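Local coordinates for probable acetyltransferases (Chromobacterium violaceum, PDB 3PZJ), which is a probable GNAT-fold acetyltransferase that may transfer an acetyl group to protein N-termini, at residues A[140-143]-A[144-148]. Numbering follows the deposited sequence.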
loop_
_atom_site.group_PDB
_atom_site.type_symbol
_atom_site.label_atom_id
_atom_site.label_comp_id
_atom_site.label_asym_id
_atom_site.label_seq_id
_atom_site.Cartn_x
_atom_site.Cartn_y
_atom_site.Cartn_z
ATOM N N ALA A 140 -17.958 -17.118 1.194
ATOM C CA ALA A 140 -17.857 -15.743 0.693
ATOM C C ALA A 140 -16.362 -15.374 0.435
ATOM O O ALA A 140 -15.968 -14.854 -0.608
ATOM C CB ALA A 140 -18.497 -14.787 1.689
ATOM N N VAL A 141 -15.527 -15.659 1.406
ATOM C CA VAL A 141 -14.131 -15.326 1.257
ATOM C C VAL A 141 -13.446 -16.200 0.139
ATOM O O VAL A 141 -12.706 -15.703 -0.730
ATOM C CB VAL A 141 -13.398 -15.440 2.587
ATOM C CG1 VAL A 141 -11.919 -15.269 2.332
ATOM C CG2 VAL A 141 -13.824 -14.348 3.537
ATOM N N PHE A 142 -13.691 -17.498 0.172
ATOM C CA PHE A 142 -13.190 -18.398 -0.881
ATOM C C PHE A 142 -13.580 -17.912 -2.269
ATOM O O PHE A 142 -12.735 -17.940 -3.159
ATOM C CB PHE A 142 -13.821 -19.748 -0.665
ATOM C CG PHE A 142 -13.518 -20.741 -1.721
ATOM C CD1 PHE A 142 -12.439 -21.564 -1.600
ATOM C CD2 PHE A 142 -14.414 -20.952 -2.775
ATOM C CE1 PHE A 142 -12.184 -22.549 -2.568
ATOM C CE2 PHE A 142 -14.166 -21.909 -3.723
ATOM C CZ PHE A 142 -13.051 -22.709 -3.614
ATOM N N LEU A 143 -14.802 -17.416 -2.453
ATOM C CA LEU A 143 -15.230 -16.884 -3.790
ATOM C C LEU A 143 -14.442 -15.622 -4.244
ATOM O O LEU A 143 -14.102 -15.504 -5.444
ATOM C CB LEU A 143 -16.701 -16.608 -3.822
ATOM C CG LEU A 143 -17.616 -17.786 -3.823
ATOM C CD1 LEU A 143 -19.114 -17.353 -3.547
ATOM C CD2 LEU A 143 -17.475 -18.528 -5.177
ATOM N N LEU A 144 -14.038 -14.743 -3.291
ATOM C CA LEU A 144 -13.194 -13.626 -3.676
ATOM C C LEU A 144 -11.806 -14.073 -3.956
ATOM O O LEU A 144 -11.187 -13.524 -4.870
ATOM C CB LEU A 144 -13.217 -12.491 -2.671
ATOM C CG LEU A 144 -14.503 -11.675 -2.527
ATOM C CD1 LEU A 144 -14.228 -10.483 -1.664
ATOM C CD2 LEU A 144 -15.146 -11.233 -3.867
ATOM N N LEU A 145 -11.286 -15.078 -3.246
ATOM C CA LEU A 145 -9.936 -15.580 -3.589
ATOM C C LEU A 145 -9.965 -16.208 -5.004
ATOM O O LEU A 145 -9.144 -15.846 -5.891
ATOM C CB LEU A 145 -9.489 -16.572 -2.523
ATOM C CG LEU A 145 -9.106 -15.920 -1.185
ATOM C CD1 LEU A 145 -9.028 -17.025 -0.107
ATOM C CD2 LEU A 145 -7.754 -15.191 -1.356
ATOM N N LYS A 146 -10.925 -17.123 -5.207
ATOM C CA LYS A 146 -11.043 -17.818 -6.479
ATOM C C LYS A 146 -11.096 -16.799 -7.584
ATOM O O LYS A 146 -10.372 -16.903 -8.573
ATOM C CB LYS A 146 -12.303 -18.665 -6.502
ATOM C CG LYS A 146 -12.507 -19.511 -7.787
ATOM C CD LYS A 146 -13.929 -20.069 -7.727
ATOM C CE LYS A 146 -14.150 -21.192 -8.748
ATOM N NZ LYS A 146 -15.127 -22.169 -8.144
ATOM N N THR A 147 -11.937 -15.774 -7.385
ATOM C CA THR A 147 -12.172 -14.797 -8.398
ATOM C C THR A 147 -10.930 -13.982 -8.718
ATOM O O THR A 147 -10.656 -13.672 -9.891
ATOM C CB THR A 147 -13.370 -13.875 -8.040
ATOM O OG1 THR A 147 -14.603 -14.645 -7.925
ATOM C CG2 THR A 147 -13.546 -12.831 -9.102
ATOM N N ALA A 148 -10.197 -13.597 -7.684
ATOM C CA ALA A 148 -8.998 -12.808 -7.877
ATOM C C ALA A 148 -7.939 -13.610 -8.646
ATOM O O ALA A 148 -7.281 -13.072 -9.615
ATOM C CB ALA A 148 -8.437 -12.309 -6.492
#
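T147 folds its hydroxyl back onto the preceding helical turn, where OG1 lies 2.7 Å from L143 O and donates a hydrogen bond to it. With OG1 turned beside its own backbone N (chi1 -62°), the side chain and the main chain of T147 grip the same carbonyl. T147 N is 2.9 Å from L143 O, and the two donors approach from opposite faces of the carbonyl plane, each tilted about 30° from it. The hydrogen of this buried hydroxyl is thereby used within its own helix. The regular i to i+4 bonds continue around this point; K146 N to F142 O, at 2.9 Å, is nearly linear (173°), whereas L144 N to A140 O is weak at 3.3 Å.

On the buried side, V141 and L145 lie alongside one another and point the same way, with V141 CG1 4.2 Å from L145 CD1. L144 and T147 face the sheet: L144 reaches L41, L108 and I122, its carbonyl oxygen accepts a hydrogen bond from Y110 OH, and T147 packs on Y110 and I34. The outer side is looser and more open to solvent, with F142 exposed and K146 partly so. There K146 extends from the helix as a nearly straight chain as far as CE, and its CD passes the F142 ring obliquely, 4.4 Å from CE2, while the ring also meets W205. Both segments belong to helix 135-150, which connects the parallel strands 119-127 and 155-161 in a beta-alpha-beta unit and packs its apolar side against the mixed sheet of the GNAT fold.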